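Local coordinates for protein N-acetyl-beta-D glucosaminidase (Rhizomucor miehei CAU432, PDB 4ZM6) that probably releases N-acetylglucosamine from beta-linked sugars through a family 3 glycosidase region and transfers acetyl groups from acetyl-CoA to glucosamine through a GCN5-related region, at residues A[366-371]-A[498-503]. Numbering follows the deposited sequence.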
loop_
_atom_site.group_PDB
_atom_site.type_symbol
_atom_site.label_atom_id
_atom_site.label_comp_id
_atom_site.label_asym_id
_atom_site.label_seq_id
_atom_site.Cartn_x
_atom_site.Cartn_y
_atom_site.Cartn_z
ATOM N N GLU A 366 -10.775 -32.294 2.065
ATOM C CA GLU A 366 -10.634 -31.434 0.890
ATOM C C GLU A 366 -9.470 -30.458 1.016
ATOM O O GLU A 366 -8.711 -30.273 0.064
ATOM C CB GLU A 366 -11.933 -30.662 0.628
ATOM C CG GLU A 366 -13.034 -31.515 0.012
ATOM C CD GLU A 366 -14.411 -30.857 0.038
ATOM O OE1 GLU A 366 -14.596 -29.817 0.714
ATOM O OE2 GLU A 366 -15.319 -31.399 -0.629
ATOM N N LEU A 367 -9.328 -29.838 2.183
ATOM C CA LEU A 367 -8.265 -28.861 2.385
ATOM C C LEU A 367 -6.902 -29.515 2.456
ATOM O O LEU A 367 -5.982 -29.086 1.759
ATOM C CB LEU A 367 -8.496 -28.024 3.647
ATOM C CG LEU A 367 -9.655 -27.021 3.602
ATOM C CD1 LEU A 367 -9.620 -26.138 4.845
ATOM C CD2 LEU A 367 -9.621 -26.173 2.335
ATOM N N TYR A 368 -6.769 -30.554 3.278
ATOM C CA TYR A 368 -5.456 -31.160 3.526
ATOM C C TYR A 368 -4.791 -31.718 2.270
ATOM O O TYR A 368 -3.571 -31.785 2.217
ATOM C CB TYR A 368 -5.522 -32.223 4.629
ATOM C CG TYR A 368 -5.440 -31.648 6.031
ATOM C CD1 TYR A 368 -4.243 -31.130 6.523
ATOM C CD2 TYR A 368 -6.552 -31.619 6.867
ATOM C CE1 TYR A 368 -4.161 -30.604 7.803
ATOM C CE2 TYR A 368 -6.477 -31.094 8.148
ATOM C CZ TYR A 368 -5.280 -30.588 8.611
ATOM O OH TYR A 368 -5.199 -30.068 9.883
ATOM N N ASP A 369 -5.575 -32.089 1.257
ATOM C CA ASP A 369 -5.015 -32.499 -0.043
ATOM C C ASP A 369 -4.284 -31.365 -0.769
ATOM O O ASP A 369 -3.529 -31.610 -1.719
ATOM C CB ASP A 369 -6.116 -33.031 -0.966
ATOM C CG ASP A 369 -6.639 -34.389 -0.544
ATOM O OD1 ASP A 369 -6.077 -35.004 0.386
ATOM O OD2 ASP A 369 -7.620 -34.854 -1.157
ATOM N N ARG A 370 -4.529 -30.130 -0.337
ATOM C CA ARG A 370 -3.910 -28.946 -0.926
ATOM C C ARG A 370 -2.816 -28.347 -0.022
ATOM O O ARG A 370 -2.333 -27.245 -0.292
ATOM C CB ARG A 370 -4.990 -27.882 -1.189
ATOM C CG ARG A 370 -6.215 -28.375 -1.959
ATOM C CD ARG A 370 -7.379 -27.389 -1.886
ATOM N NE ARG A 370 -7.052 -26.059 -2.416
ATOM C CZ ARG A 370 -7.751 -24.944 -2.180
ATOM N NH1 ARG A 370 -8.827 -24.963 -1.394
ATOM N NH2 ARG A 370 -7.358 -23.792 -2.718
ATOM N N VAL A 371 -2.436 -29.060 1.042
ATOM C CA VAL A 371 -1.510 -28.525 2.058
ATOM C C VAL A 371 -0.034 -28.916 1.871
ATOM O O VAL A 371 0.806 -28.040 1.678
ATOM C CB VAL A 371 -1.978 -28.878 3.489
ATOM C CG1 VAL A 371 -0.876 -28.643 4.514
ATOM C CG2 VAL A 371 -3.215 -28.066 3.853
ATOM N N THR A 498 4.814 -31.054 5.785
ATOM C CA THR A 498 3.391 -31.181 6.078
ATOM C C THR A 498 2.886 -30.065 6.977
ATOM O O THR A 498 1.682 -29.959 7.204
ATOM C CB THR A 498 3.071 -32.536 6.746
ATOM O OG1 THR A 498 3.425 -32.503 8.135
ATOM C CG2 THR A 498 3.823 -33.674 6.049
ATOM N N TYR A 499 3.806 -29.260 7.514
ATOM C CA TYR A 499 3.469 -28.103 8.352
ATOM C C TYR A 499 2.740 -28.434 9.668
ATOM O O TYR A 499 2.410 -27.521 10.429
ATOM C CB TYR A 499 2.652 -27.072 7.550
ATOM C CG TYR A 499 3.260 -26.692 6.215
ATOM C CD1 TYR A 499 4.359 -25.840 6.147
ATOM C CD2 TYR A 499 2.736 -27.180 5.021
ATOM C CE1 TYR A 499 4.922 -25.488 4.931
ATOM C CE2 TYR A 499 3.294 -26.835 3.800
ATOM C CZ TYR A 499 4.387 -25.987 3.762
ATOM O OH TYR A 499 4.945 -25.632 2.551
ATOM N N GLU A 500 2.480 -29.715 9.933
ATOM C CA GLU A 500 1.868 -30.146 11.196
ATOM C C GLU A 500 1.794 -31.666 11.246
ATOM O O GLU A 500 1.740 -32.323 10.203
ATOM C CB GLU A 500 0.467 -29.551 11.386
ATOM C CG GLU A 500 -0.545 -29.951 10.325
ATOM C CD GLU A 500 -1.860 -29.213 10.488
ATOM O OE1 GLU A 500 -2.862 -29.858 10.870
ATOM O OE2 GLU A 500 -1.881 -27.984 10.250
ATOM N N TYR A 501 1.779 -32.214 12.459
ATOM C CA TYR A 501 1.816 -33.666 12.646
ATOM C C TYR A 501 0.450 -34.269 12.958
ATOM O O TYR A 501 0.361 -35.358 13.534
ATOM C CB TYR A 501 2.841 -34.061 13.724
ATOM C CG TYR A 501 2.723 -33.317 15.038
ATOM C CD1 TYR A 501 1.528 -33.281 15.748
ATOM C CD2 TYR A 501 3.819 -32.665 15.579
ATOM C CE1 TYR A 501 1.429 -32.603 16.952
ATOM C CE2 TYR A 501 3.730 -31.988 16.779
ATOM C CZ TYR A 501 2.535 -31.961 17.463
ATOM O OH TYR A 501 2.441 -31.287 18.654
ATOM N N THR A 502 -0.609 -33.570 12.562
ATOM C CA THR A 502 -1.970 -34.073 12.716
ATOM C C THR A 502 -2.203 -35.290 11.804
ATOM O O THR A 502 -1.556 -35.420 10.760
ATOM C CB THR A 502 -3.000 -32.967 12.395
ATOM O OG1 THR A 502 -2.793 -32.479 11.062
ATOM C CG2 THR A 502 -2.872 -31.807 13.386
ATOM N N PRO A 503 -3.119 -36.196 12.195
ATOM C CA PRO A 503 -3.415 -37.368 11.345
ATOM C C PRO A 503 -3.788 -37.057 9.880
ATOM O O PRO A 503 -3.297 -37.732 8.970
ATOM C CB PRO A 503 -4.576 -38.060 12.073
ATOM C CG PRO A 503 -4.494 -37.592 13.484
ATOM C CD PRO A 503 -3.838 -36.242 13.482
#
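Y368, on helix 357-368, reaches E500, its OH donating a hydrogen bond of 2.5 Å to E500 OE1. The two side chains cross at about a right angle, with ring and carboxylate planes 77° apart. The carboxylate lies at the ring's edge, while the phenol OH approaches OE1 from above the carboxylate plane. T502 OG1 donates over 2.6 Å to the anti lone pair of E500 OE1. Two hydroxyls thus grip OE1, while OE2 accepts from G98 N, so the buried carboxylate is held at both oxygens. Beside it lies a mainly apolar contact. V371 points CG1 anti to its backbone N (chi1 166°) and meets Y499 CD2 at 3.9 Å, the two side chains running antiparallel past one another. V371 O, hydrogen-bonded to S521 OG, sits in plane at the ring's edge, 3.5 Å from Y499 CE2; Y499 OH bonds T373. Within the loop, T498 OG1 donates to E500 O at 2.7 Å. All six touching residues are buried, and A101 of helix 99-105 packs on V371 and E500. Partly exposed residues lie at the two outer ends, D369 (salt bridge to R511) and R370 at one, Y501 at the other. The contact joins the type I turn from Y368 to V371, before edge strand 373-377, to the loop between neighbouring strand 494-497 and helix 503-513, where T502 is the N-cap. Because G98 and helix 99-105 belong to the N-terminal family 3 domain, the arrangement is consistent with the barrel-to-sandwich interface of two-domain family 3 glycosidases.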